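PDB 7LPO: cytoplasmic protein from Cryptococcus neoformans var. grubii serotype A, which probably hydrolyses steryl beta-glucosides, as a sterylglucosidase related to the cellulase-like enzymes of glycoside hydrolase family 5. Local coordinates for residues 46-51 with 143-148; 59-64 with 148-153; 63-68 with 156-161; 170-175 with 180-185. All blocks are in the same frame, centred on the assembly; numbering follows the deposited sequence.

In the fold
From the N terminus, the loop after strand 35-43 supplies residues 46-51, and helix 61-66 with its flanks supplies 59-64 and 63-68. All three are met by the passage from the end of strand 137-143 to helix 159-163, in the same order: 143-148 closes contact 1, 148-153 contact 2 and 156-161 contact 3. Contact 1 crosses the other two, which start from the same helix and share E63 and T64; the two connections run outward from the buried interior. Contact 4 follows in series, a short closure of 170-175 on 180-185 before helix 206-221. It joins the others through E182, which accepts a bond from W62 of contact 2, and through L171, packed near F150 and L161.

Contact 1 of 4, residues 46-51 with 143-148; sequences SAKHPN and HQDVWS
K48 reaches across to D145 and H143 with the far half of its extended side chain. From CB the chain sets off with CG beside the backbone N (chi1 -74°) and then runs straight, which carries it to the other segment although the CB bond itself is not aimed there. CD is the first atom to come near, 3.9 Å from D145 OD2. CE goes further in, lying 3.5 Å from H143 NE2 and 3.2 Å from D145 OD2, and it approaches the imidazole obliquely. The tip completes the contact: NZ stands 3.1 Å from D145 OD2 in a salt bridge whose hydrogen bond is weak.

OD2 is the shared acceptor, met by K48 NZ, H143 NE2 and S154 OG. H143 NE2 donates to it over 2.8 Å in a bent bond, near the ring plane and on the syn side of the carboxylate but 31° out of the carboxylate plane. The other ring nitrogen, H143 ND1, bonds D141, so both nitrogens fix the rotation of the ring. K48 NZ also bonds a hydroxyl of a bound Tris molecule, probably from the crystallisation liquor, consistent with a pocket at this point. The contact is buried beyond the C-terminal ends of strands 35-43 and 137-143, which flank strand 98-104 in the parallel barrel of this family.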
loop_
_atom_site.group_PDB
_atom_site.type_symbol
_atom_site.label_atom_id
_atom_site.label_comp_id
_atom_site.label_asym_id
_atom_site.label_seq_id
_atom_site.Cartn_x
_atom_site.Cartn_y
_atom_site.Cartn_z
ATOM N N SER A 46 -3.232 -8.866 -7.198
ATOM C CA SER A 46 -3.033 -10.140 -7.875
ATOM C C SER A 46 -1.615 -10.292 -8.412
ATOM O O SER A 46 -1.200 -11.418 -8.697
ATOM C CB SER A 46 -4.030 -10.299 -9.023
ATOM O OG SER A 46 -3.878 -9.245 -9.957
ATOM N N ALA A 47 -0.874 -9.195 -8.567
ATOM C CA ALA A 47 0.514 -9.262 -8.994
ATOM C C ALA A 47 1.456 -9.656 -7.867
ATOM O O ALA A 47 2.672 -9.693 -8.077
ATOM C CB ALA A 47 0.952 -7.928 -9.583
ATOM N N LYS A 48 0.932 -9.984 -6.690
ATOM C CA LYS A 48 1.795 -10.387 -5.586
ATOM C C LYS A 48 2.338 -11.808 -5.728
ATOM O O LYS A 48 3.315 -12.160 -5.054
ATOM C CB LYS A 48 1.030 -10.304 -4.270
ATOM C CG LYS A 48 0.797 -8.922 -3.741
ATOM C CD LYS A 48 -0.014 -9.019 -2.445
ATOM C CE LYS A 48 -0.246 -7.675 -1.826
ATOM N NZ LYS A 48 -0.957 -7.810 -0.524
ATOM N N HIS A 49 1.708 -12.646 -6.541
ATOM C CA HIS A 49 2.060 -14.056 -6.615
ATOM C C HIS A 49 1.941 -14.537 -8.052
ATOM O O HIS A 49 1.171 -13.972 -8.840
ATOM C CB HIS A 49 1.173 -14.924 -5.699
ATOM C CG HIS A 49 -0.296 -14.740 -5.923
ATOM N ND1 HIS A 49 -1.042 -13.809 -5.236
ATOM C CD2 HIS A 49 -1.160 -15.382 -6.744
ATOM C CE1 HIS A 49 -2.297 -13.862 -5.647
ATOM N NE2 HIS A 49 -2.397 -14.812 -6.559
ATOM N N PRO A 50 2.689 -15.571 -8.420
ATOM C CA PRO A 50 2.642 -16.067 -9.799
ATOM C C PRO A 50 1.303 -16.716 -10.120
ATOM O O PRO A 50 0.514 -17.068 -9.240
ATOM C CB PRO A 50 3.775 -17.106 -9.866
ATOM C CG PRO A 50 4.547 -16.964 -8.577
ATOM C CD PRO A 50 3.603 -16.356 -7.574
ATOM N N ASN A 51 1.081 -16.892 -11.423
ATOM C CA ASN A 51 -0.079 -17.615 -11.922
ATOM C C ASN A 51 -0.229 -18.956 -11.218
ATOM O O ASN A 51 0.739 -19.705 -11.051
ATOM C CB ASN A 51 0.056 -17.834 -13.435
ATOM C CG ASN A 51 -0.007 -16.533 -14.223
ATOM O OD1 ASN A 51 0.972 -16.109 -14.837
ATOM N ND2 ASN A 51 -1.157 -15.899 -14.204
ATOM N N HIS A 143 6.481 -3.376 -4.524
ATOM C CA HIS A 143 5.591 -3.819 -3.467
ATOM C C HIS A 143 6.152 -5.030 -2.742
ATOM O O HIS A 143 6.742 -5.925 -3.356
ATOM C CB HIS A 143 4.207 -4.153 -4.026
ATOM C CG HIS A 143 3.164 -4.312 -2.966
ATOM N ND1 HIS A 143 2.297 -3.299 -2.617
ATOM C CD2 HIS A 143 2.872 -5.356 -2.153
ATOM C CE1 HIS A 143 1.506 -3.715 -1.645
ATOM N NE2 HIS A 143 1.839 -4.958 -1.340
ATOM N N GLN A 144 5.934 -5.050 -1.430
ATOM C CA GLN A 144 6.278 -6.173 -0.578
ATOM C C GLN A 144 5.357 -6.155 0.637
ATOM O O GLN A 144 4.811 -5.116 1.022
ATOM C CB GLN A 144 7.759 -6.129 -0.153
ATOM C CG GLN A 144 8.100 -5.050 0.867
ATOM C CD GLN A 144 7.748 -5.438 2.296
ATOM O OE1 GLN A 144 7.836 -6.598 2.675
ATOM N NE2 GLN A 144 7.361 -4.460 3.093
ATOM N N ASP A 145 5.196 -7.329 1.234
ATOM C CA ASP A 145 4.520 -7.493 2.510
ATOM C C ASP A 145 5.314 -8.525 3.288
ATOM O O ASP A 145 5.574 -9.614 2.773
ATOM C CB ASP A 145 3.067 -7.951 2.339
ATOM C CG ASP A 145 2.234 -6.963 1.568
ATOM O OD1 ASP A 145 1.845 -5.928 2.162
ATOM O OD2 ASP A 145 1.966 -7.222 0.371
ATOM N N VAL A 146 5.713 -8.171 4.507
ATOM C CA VAL A 146 6.516 -9.017 5.389
ATOM C C VAL A 146 7.620 -9.719 4.609
ATOM O O VAL A 146 7.828 -10.934 4.740
ATOM C CB VAL A 146 5.632 -10.012 6.166
ATOM C CG1 VAL A 146 4.741 -9.241 7.139
ATOM C CG2 VAL A 146 4.771 -10.844 5.257
ATOM N N TRP A 147 8.336 -8.917 3.818
ATOM C CA TRP A 147 9.539 -9.246 3.055
ATOM C C TRP A 147 9.275 -10.029 1.775
ATOM O O TRP A 147 9.778 -9.636 0.715
ATOM C CB TRP A 147 10.561 -10.021 3.894
ATOM C CG TRP A 147 11.836 -10.282 3.113
ATOM C CD1 TRP A 147 12.254 -11.473 2.610
ATOM C CD2 TRP A 147 12.819 -9.316 2.712
ATOM N NE1 TRP A 147 13.434 -11.315 1.926
ATOM C CE2 TRP A 147 13.803 -10.000 1.974
ATOM C CE3 TRP A 147 12.954 -7.935 2.898
ATOM C CZ2 TRP A 147 14.914 -9.357 1.433
ATOM C CZ3 TRP A 147 14.059 -7.301 2.372
ATOM C CH2 TRP A 147 15.027 -8.010 1.644
ATOM N N SER A 148 8.519 -11.125 1.851
ATOM C CA SER A 148 8.350 -11.991 0.687
ATOM C C SER A 148 7.206 -12.969 0.907
ATOM O O SER A 148 6.763 -13.179 2.035
ATOM C CB SER A 148 9.632 -12.778 0.390
ATOM O OG SER A 148 9.942 -13.642 1.469
#

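Contact 2 of 4, residues 59-64 with 148-153; sequences EGFWET and SRFTGG
F61 and W62, at the start of helix 61-66, join F150 in an aromatic cluster that packs this helix on the loop following barrel strand 137-143. The tight part is mainly aromatic, with F61 CZ also 3.6 Å from R149 O. F150 CD1 touches both helix residues, 3.7 Å from F61 CZ and 3.8 Å from W62 CZ3, while F150 CE1 lies over one face of the F61 ring. Neither pair is a regular stack: the F61 and F150 planes meet at 46°, those of W62 and F150 at 32°. The F61 ring is swung away from its own amide toward the loop, and its CD2 also covers a face of the W62 indole. The polar end of W62 points to another part of the fold, where NE1 bonds E182.

Toward R149 the packing gives way to a looser, hydrated side. The guanidinium stands almost upright to the F61 ring, its plane turned by 81°, with NH1 3.5 Å from F61 CE1. A salt bridge from NH2 to E106 helps to hold this charged group in place. Between R149 and the helix sits one water, which accepts from R149 NH2 and donates to F61 O and T64 OG1, so that the arginine is linked indirectly to the first turn. T64 OG1 in turn donates to G60 O at 2.8 Å, close to the line of that carbonyl.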
loop_
_atom_site.group_PDB
_atom_site.type_symbol
_atom_site.label_atom_id
_atom_site.label_comp_id
_atom_site.label_asym_id
_atom_site.label_seq_id
_atom_site.Cartn_x
_atom_site.Cartn_y
_atom_site.Cartn_z
ATOM N N GLU A 59 1.051 -26.803 -2.923
ATOM C CA GLU A 59 1.641 -27.541 -4.032
ATOM C C GLU A 59 2.275 -26.586 -5.040
ATOM O O GLU A 59 1.641 -25.627 -5.494
ATOM C CB GLU A 59 0.583 -28.401 -4.713
ATOM C CG GLU A 59 1.124 -29.244 -5.846
ATOM C CD GLU A 59 0.098 -30.219 -6.382
ATOM O OE1 GLU A 59 -0.378 -31.073 -5.599
ATOM O OE2 GLU A 59 -0.235 -30.129 -7.582
ATOM N N GLY A 60 3.540 -26.856 -5.386
ATOM C CA GLY A 60 4.278 -26.043 -6.332
ATOM C C GLY A 60 4.860 -24.761 -5.768
ATOM O O GLY A 60 5.663 -24.114 -6.454
ATOM N N PHE A 61 4.500 -24.394 -4.532
ATOM C CA PHE A 61 4.913 -23.122 -3.943
ATOM C C PHE A 61 6.429 -23.021 -3.850
ATOM O O PHE A 61 7.036 -22.068 -4.356
ATOM C CB PHE A 61 4.254 -22.988 -2.563
ATOM C CG PHE A 61 4.651 -21.754 -1.792
ATOM C CD1 PHE A 61 4.162 -20.513 -2.142
ATOM C CD2 PHE A 61 5.487 -21.853 -0.694
ATOM C CE1 PHE A 61 4.517 -19.382 -1.415
ATOM C CE2 PHE A 61 5.842 -20.738 0.030
ATOM C CZ PHE A 61 5.355 -19.500 -0.323
ATOM N N TRP A 62 7.061 -24.001 -3.214
ATOM C CA TRP A 62 8.509 -23.977 -3.060
ATOM C C TRP A 62 9.228 -24.398 -4.341
ATOM O O TRP A 62 10.238 -23.791 -4.718
ATOM C CB TRP A 62 8.916 -24.905 -1.915
ATOM C CG TRP A 62 8.426 -24.499 -0.566
ATOM C CD1 TRP A 62 7.508 -25.155 0.206
ATOM C CD2 TRP A 62 8.826 -23.351 0.179
ATOM N NE1 TRP A 62 7.332 -24.504 1.394
ATOM C CE2 TRP A 62 8.119 -23.382 1.402
ATOM C CE3 TRP A 62 9.721 -22.306 -0.055
ATOM C CZ2 TRP A 62 8.260 -22.391 2.377
ATOM C CZ3 TRP A 62 9.860 -21.315 0.920
ATOM C CH2 TRP A 62 9.134 -21.369 2.120
ATOM N N GLU A 63 8.718 -25.427 -5.026
ATOM C CA GLU A 63 9.458 -26.026 -6.135
ATOM C C GLU A 63 9.686 -25.038 -7.272
ATOM O O GLU A 63 10.783 -24.981 -7.843
ATOM C CB GLU A 63 8.713 -27.252 -6.658
ATOM C CG GLU A 63 8.674 -28.422 -5.698
ATOM C CD GLU A 63 7.506 -28.343 -4.722
ATOM O OE1 GLU A 63 6.811 -27.299 -4.684
ATOM O OE2 GLU A 63 7.283 -29.327 -3.982
ATOM N N THR A 64 8.659 -24.272 -7.640
ATOM C CA THR A 64 8.830 -23.343 -8.749
ATOM C C THR A 64 9.838 -22.258 -8.394
ATOM O O THR A 64 10.645 -21.856 -9.238
ATOM C CB THR A 64 7.493 -22.719 -9.149
ATOM O OG1 THR A 64 6.876 -22.121 -8.006
ATOM C CG2 THR A 64 6.556 -23.775 -9.727
ATOM N N SER A 148 8.519 -11.125 1.851
ATOM C CA SER A 148 8.350 -11.991 0.687
ATOM C C SER A 148 7.206 -12.969 0.907
ATOM O O SER A 148 6.763 -13.179 2.035
ATOM C CB SER A 148 9.632 -12.778 0.390
ATOM O OG SER A 148 9.942 -13.642 1.469
ATOM N N ARG A 149 6.753 -13.587 -0.192
ATOM C CA ARG A 149 5.775 -14.674 -0.083
ATOM C C ARG A 149 6.281 -15.788 0.827
ATOM O O ARG A 149 5.508 -16.400 1.573
ATOM C CB ARG A 149 5.467 -15.269 -1.457
ATOM C CG ARG A 149 4.765 -14.365 -2.432
ATOM C CD ARG A 149 4.281 -15.149 -3.655
ATOM N NE ARG A 149 5.373 -15.753 -4.430
ATOM C CZ ARG A 149 5.402 -17.024 -4.829
ATOM N NH1 ARG A 149 4.412 -17.848 -4.527
ATOM N NH2 ARG A 149 6.426 -17.474 -5.541
ATOM N N PHE A 150 7.575 -16.084 0.756
ATOM C CA PHE A 150 8.182 -17.174 1.515
ATOM C C PHE A 150 8.308 -16.858 2.993
ATOM O O PHE A 150 8.605 -17.767 3.771
ATOM C CB PHE A 150 9.528 -17.490 0.854
ATOM C CG PHE A 150 9.432 -17.469 -0.651
ATOM C CD1 PHE A 150 8.778 -18.489 -1.324
ATOM C CD2 PHE A 150 9.896 -16.390 -1.376
ATOM C CE1 PHE A 150 8.627 -18.454 -2.678
ATOM C CE2 PHE A 150 9.744 -16.346 -2.741
ATOM C CZ PHE A 150 9.107 -17.379 -3.397
ATOM N N THR A 151 8.049 -15.610 3.398
ATOM C CA THR A 151 8.021 -15.232 4.804
ATOM C C THR A 151 6.663 -14.661 5.200
ATOM O O THR A 151 6.560 -13.960 6.212
ATOM C CB THR A 151 9.144 -14.247 5.132
ATOM O OG1 THR A 151 9.233 -13.230 4.133
ATOM C CG2 THR A 151 10.472 -14.983 5.176
ATOM N N GLY A 152 5.622 -14.956 4.420
ATOM C CA GLY A 152 4.241 -14.731 4.822
ATOM C C GLY A 152 3.465 -13.743 3.981
ATOM O O GLY A 152 2.315 -13.436 4.333
ATOM N N GLY A 153 4.034 -13.207 2.900
ATOM C CA GLY A 153 3.406 -12.097 2.211
ATOM C C GLY A 153 3.676 -11.979 0.727
ATOM O O GLY A 153 3.083 -12.696 -0.085
HETATM O O HOH W 1 5.768 -20.292 -5.825
#

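Contact 3 of 4, residues 63-68 with 156-161; sequences ETAEAG and APLWTL
L158 holds CG anti to its backbone N (chi1 173°), sending its isobutyl group straight at helix 61-66, while E66 folds back at chi2 (-78°) so that its carboxylate comes round to meet it. The helix ends here in a Schellman motif, with G68 at positive phi and G68 N bonded back to A65 O in the last turn. L158 itself lies at the approach to helix 159-163, and the contact sets the end of one short helix against the lead-in to another on the outlying part of the barrel fold.

One methyl does the touching. L158 CD2 packs 3.6 Å from A65 CB, whose CB bond is directed at the leucine, and equally close to E66 CD. It sits over the face of the E66 carboxylate, nearly above the carbon. The glutamate thus offers L158 the flat side of its polar group, while OE2 is engaged by the hydroxyls of Y162 and Y169. F150 extends the apolar patch, touching both A65 and L158.

On the far side of L158 the backbone is tied down locally. T160 N and T160 OG1 both donate to P157 O, and the proline ring lies against the W159 indole, with P157 CG 3.3 Å above the ring plane toward its rim.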
loop_
_atom_site.group_PDB
_atom_site.type_symbol
_atom_site.label_atom_id
_atom_site.label_comp_id
_atom_site.label_asym_id
_atom_site.label_seq_id
_atom_site.Cartn_x
_atom_site.Cartn_y
_atom_site.Cartn_z
ATOM N N GLU A 63 8.718 -25.427 -5.026
ATOM C CA GLU A 63 9.458 -26.026 -6.135
ATOM C C GLU A 63 9.686 -25.038 -7.272
ATOM O O GLU A 63 10.783 -24.981 -7.843
ATOM C CB GLU A 63 8.713 -27.252 -6.658
ATOM C CG GLU A 63 8.674 -28.422 -5.698
ATOM C CD GLU A 63 7.506 -28.343 -4.722
ATOM O OE1 GLU A 63 6.811 -27.299 -4.684
ATOM O OE2 GLU A 63 7.283 -29.327 -3.982
ATOM N N THR A 64 8.659 -24.272 -7.640
ATOM C CA THR A 64 8.830 -23.343 -8.749
ATOM C C THR A 64 9.838 -22.258 -8.394
ATOM O O THR A 64 10.645 -21.856 -9.238
ATOM C CB THR A 64 7.493 -22.719 -9.149
ATOM O OG1 THR A 64 6.876 -22.121 -8.006
ATOM C CG2 THR A 64 6.556 -23.775 -9.727
ATOM N N ALA A 65 9.812 -21.771 -7.150
ATOM C CA ALA A 65 10.747 -20.716 -6.765
ATOM C C ALA A 65 12.167 -21.264 -6.642
ATOM O O ALA A 65 13.139 -20.589 -7.013
ATOM C CB ALA A 65 10.294 -20.061 -5.458
ATOM N N GLU A 66 12.314 -22.488 -6.121
ATOM C CA GLU A 66 13.647 -23.085 -6.041
ATOM C C GLU A 66 14.247 -23.274 -7.425
ATOM O O GLU A 66 15.469 -23.187 -7.588
ATOM C CB GLU A 66 13.603 -24.428 -5.311
ATOM C CG GLU A 66 13.273 -24.326 -3.836
ATOM C CD GLU A 66 14.456 -23.894 -2.985
ATOM O OE1 GLU A 66 15.475 -23.447 -3.546
ATOM O OE2 GLU A 66 14.366 -24.008 -1.747
ATOM N N ALA A 67 13.406 -23.525 -8.428
ATOM C CA ALA A 67 13.843 -23.677 -9.807
ATOM C C ALA A 67 14.124 -22.345 -10.477
ATOM O O ALA A 67 14.467 -22.328 -11.666
ATOM C CB ALA A 67 12.787 -24.439 -10.618
ATOM N N GLY A 68 13.982 -21.236 -9.752
ATOM C CA GLY A 68 14.230 -19.932 -10.324
ATOM C C GLY A 68 13.125 -19.393 -11.194
ATOM O O GLY A 68 13.349 -18.427 -11.928
ATOM N N ALA A 156 10.149 -10.150 -2.054
ATOM C CA ALA A 156 11.503 -10.484 -2.464
ATOM C C ALA A 156 11.604 -11.911 -3.013
ATOM O O ALA A 156 10.820 -12.789 -2.642
ATOM C CB ALA A 156 12.458 -10.316 -1.291
ATOM N N PRO A 157 12.564 -12.163 -3.906
ATOM C CA PRO A 157 12.736 -13.524 -4.426
ATOM C C PRO A 157 13.269 -14.468 -3.361
ATOM O O PRO A 157 13.940 -14.066 -2.409
ATOM C CB PRO A 157 13.731 -13.354 -5.581
ATOM C CG PRO A 157 14.438 -12.066 -5.312
ATOM C CD PRO A 157 13.449 -11.189 -4.570
ATOM N N LEU A 158 12.961 -15.752 -3.547
ATOM C CA LEU A 158 13.308 -16.762 -2.551
ATOM C C LEU A 158 14.800 -16.780 -2.235
ATOM O O LEU A 158 15.188 -17.094 -1.102
ATOM C CB LEU A 158 12.861 -18.139 -3.043
ATOM C CG LEU A 158 13.277 -19.367 -2.239
ATOM C CD1 LEU A 158 12.591 -19.398 -0.883
ATOM C CD2 LEU A 158 12.936 -20.613 -3.047
ATOM N N TRP A 159 15.651 -16.453 -3.204
ATOM C CA TRP A 159 17.071 -16.568 -2.927
ATOM C C TRP A 159 17.554 -15.551 -1.899
ATOM O O TRP A 159 18.654 -15.727 -1.364
ATOM C CB TRP A 159 17.888 -16.459 -4.219
ATOM C CG TRP A 159 17.698 -15.222 -5.067
ATOM C CD1 TRP A 159 16.968 -15.124 -6.211
ATOM C CD2 TRP A 159 18.295 -13.937 -4.863
ATOM N NE1 TRP A 159 17.063 -13.858 -6.731
ATOM C CE2 TRP A 159 17.871 -13.108 -5.919
ATOM C CE3 TRP A 159 19.147 -13.410 -3.890
ATOM C CZ2 TRP A 159 18.261 -11.779 -6.025
ATOM C CZ3 TRP A 159 19.533 -12.089 -3.996
ATOM C CH2 TRP A 159 19.090 -11.287 -5.056
ATOM N N THR A 160 16.767 -14.509 -1.590
ATOM C CA THR A 160 17.199 -13.578 -0.548
ATOM C C THR A 160 17.202 -14.244 0.822
ATOM O O THR A 160 18.031 -13.905 1.674
ATOM C CB THR A 160 16.318 -12.319 -0.508
ATOM O OG1 THR A 160 14.947 -12.672 -0.253
ATOM C CG2 THR A 160 16.433 -11.550 -1.818
ATOM N N LEU A 161 16.284 -15.183 1.058
ATOM C CA LEU A 161 16.299 -15.933 2.312
ATOM C C LEU A 161 17.605 -16.706 2.476
ATOM O O LEU A 161 18.229 -16.688 3.546
ATOM C CB LEU A 161 15.114 -16.895 2.363
ATOM C CG LEU A 161 13.779 -16.337 2.844
ATOM C CD1 LEU A 161 13.260 -15.350 1.833
ATOM C CD2 LEU A 161 12.771 -17.459 3.058
#

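Contact 4 of 4, residues 170-175 with 180-185; sequences HLTATA and HCEWPS
T172 begins a type I turn, closed by A175 N bonding T172 O, and it faces E182 in a segment that bends through a 3-10 turn at 180-181 and a cis peptide before P184. The first segment is tightened by T174, whose N and OG1 both donate to H170 O from opposite faces of the carbonyl.

The contact rests on one short hydrogen bond. T172 OG1 donates to E182 OE1 at 2.6 Å, and OE1 accepts through its anti lone pair, directed away from OE2. The hydroxyl can do so because chi1 of -64° places OG1 beside the backbone N, and that N donates to a water 2.9 Å away which probably bonds E182 OE1 as well. T172 CG2 lies 3.9 Å from E182 O and 4.4 Å from S185 CA. E182 OE2 is held separately, by R58 in a salt bridge.

Both segments belong to the long irregular connection between helices 159-163 and 206-221, far out from the chain centre, and through W62 the carboxylate fastens this loop to helix 61-66.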
loop_
_atom_site.group_PDB
_atom_site.type_symbol
_atom_site.label_atom_id
_atom_site.label_comp_id
_atom_site.label_asym_id
_atom_site.label_seq_id
_atom_site.Cartn_x
_atom_site.Cartn_y
_atom_site.Cartn_z
ATOM N N HIS A 170 12.361 -24.411 7.348
ATOM C CA HIS A 170 12.293 -24.464 8.802
ATOM C C HIS A 170 11.532 -23.280 9.397
ATOM O O HIS A 170 11.464 -23.153 10.625
ATOM C CB HIS A 170 13.707 -24.550 9.379
ATOM C CG HIS A 170 14.429 -25.802 8.988
ATOM N ND1 HIS A 170 15.771 -25.996 9.227
ATOM C CD2 HIS A 170 13.997 -26.919 8.356
ATOM C CE1 HIS A 170 16.136 -27.176 8.762
ATOM N NE2 HIS A 170 15.076 -27.758 8.231
ATOM N N LEU A 171 10.952 -22.422 8.551
ATOM C CA LEU A 171 10.249 -21.239 9.030
ATOM C C LEU A 171 9.060 -21.617 9.899
ATOM O O LEU A 171 8.844 -21.025 10.961
ATOM C CB LEU A 171 9.782 -20.401 7.838
ATOM C CG LEU A 171 10.883 -19.737 7.006
ATOM C CD1 LEU A 171 10.382 -19.285 5.637
ATOM C CD2 LEU A 171 11.438 -18.549 7.809
ATOM N N THR A 172 8.290 -22.615 9.473
ATOM C CA THR A 172 7.076 -22.992 10.188
ATOM C C THR A 172 7.398 -23.698 11.500
ATOM O O THR A 172 6.795 -23.400 12.536
ATOM C CB THR A 172 6.214 -23.885 9.293
ATOM O OG1 THR A 172 5.790 -23.139 8.143
ATOM C CG2 THR A 172 5.000 -24.410 10.050
ATOM N N ALA A 173 8.333 -24.654 11.472
ATOM C CA ALA A 173 8.655 -25.409 12.682
ATOM C C ALA A 173 9.112 -24.486 13.804
ATOM O O ALA A 173 8.742 -24.681 14.968
ATOM C CB ALA A 173 9.729 -26.452 12.374
ATOM N N THR A 174 9.909 -23.469 13.475
ATOM C CA THR A 174 10.438 -22.539 14.466
ATOM C C THR A 174 9.508 -21.359 14.743
ATOM O O THR A 174 9.822 -20.526 15.595
ATOM C CB THR A 174 11.800 -21.995 14.013
ATOM O OG1 THR A 174 11.631 -21.232 12.810
ATOM C CG2 THR A 174 12.813 -23.124 13.781
ATOM N N ALA A 175 8.381 -21.258 14.051
ATOM C CA ALA A 175 7.509 -20.100 14.176
ATOM C C ALA A 175 8.226 -18.816 13.766
ATOM O O ALA A 175 7.885 -17.724 14.222
ATOM C CB ALA A 175 6.964 -19.980 15.601
ATOM N N HIS A 180 0.536 -18.829 5.001
ATOM C CA HIS A 180 -0.842 -19.260 4.820
ATOM C C HIS A 180 -0.921 -20.721 4.381
ATOM O O HIS A 180 -1.740 -21.495 4.891
ATOM C CB HIS A 180 -1.518 -18.357 3.796
ATOM C CG HIS A 180 -2.995 -18.552 3.712
ATOM N ND1 HIS A 180 -3.769 -17.956 2.740
ATOM C CD2 HIS A 180 -3.843 -19.269 4.486
ATOM C CE1 HIS A 180 -5.033 -18.302 2.918
ATOM N NE2 HIS A 180 -5.105 -19.094 3.973
ATOM N N CYS A 181 -0.072 -21.122 3.442
ATOM C CA CYS A 181 -0.163 -22.471 2.898
ATOM C C CYS A 181 0.404 -23.540 3.827
ATOM O O CYS A 181 0.214 -24.728 3.548
ATOM C CB CYS A 181 0.544 -22.535 1.541
ATOM S SG CYS A 181 2.343 -22.489 1.634
ATOM N N GLU A 182 1.072 -23.162 4.924
ATOM C CA GLU A 182 1.562 -24.125 5.905
ATOM C C GLU A 182 0.943 -23.881 7.276
ATOM O O GLU A 182 1.557 -24.171 8.305
ATOM C CB GLU A 182 3.090 -24.090 5.989
ATOM C CG GLU A 182 3.781 -24.394 4.656
ATOM C CD GLU A 182 5.290 -24.621 4.778
ATOM O OE1 GLU A 182 5.874 -24.291 5.832
ATOM O OE2 GLU A 182 5.897 -25.131 3.808
ATOM N N TRP A 183 -0.264 -23.327 7.305
ATOM C CA TRP A 183 -0.963 -23.098 8.563
ATOM C C TRP A 183 -2.035 -24.155 8.756
ATOM O O TRP A 183 -2.799 -24.411 7.816
ATOM C CB TRP A 183 -1.613 -21.712 8.587
ATOM C CG TRP A 183 -2.417 -21.517 9.828
ATOM C CD1 TRP A 183 -3.688 -21.963 10.066
ATOM C CD2 TRP A 183 -1.992 -20.854 11.022
ATOM N NE1 TRP A 183 -4.076 -21.621 11.341
ATOM C CE2 TRP A 183 -3.056 -20.929 11.942
ATOM C CE3 TRP A 183 -0.813 -20.205 11.403
ATOM C CZ2 TRP A 183 -2.976 -20.380 13.213
ATOM C CZ3 TRP A 183 -0.738 -19.656 12.663
ATOM C CH2 TRP A 183 -1.815 -19.742 13.554
ATOM N N PRO A 184 -2.167 -24.771 9.945
ATOM C CA PRO A 184 -1.364 -24.540 11.157
ATOM C C PRO A 184 -0.059 -25.323 11.163
ATOM O O PRO A 184 0.771 -25.149 12.047
ATOM C CB PRO A 184 -2.286 -25.021 12.286
ATOM C CG PRO A 184 -3.090 -26.129 11.654
ATOM C CD PRO A 184 -3.216 -25.788 10.164
ATOM N N SER A 185 0.121 -26.186 10.174
ATOM C CA SER A 185 1.354 -26.942 10.052
ATOM C C SER A 185 1.567 -27.304 8.593
ATOM O O SER A 185 0.610 -27.453 7.831
ATOM C CB SER A 185 1.328 -28.216 10.902
ATOM O OG SER A 185 0.509 -29.197 10.290
HETATM O O HOH W 2 8.809 -23.528 6.775
#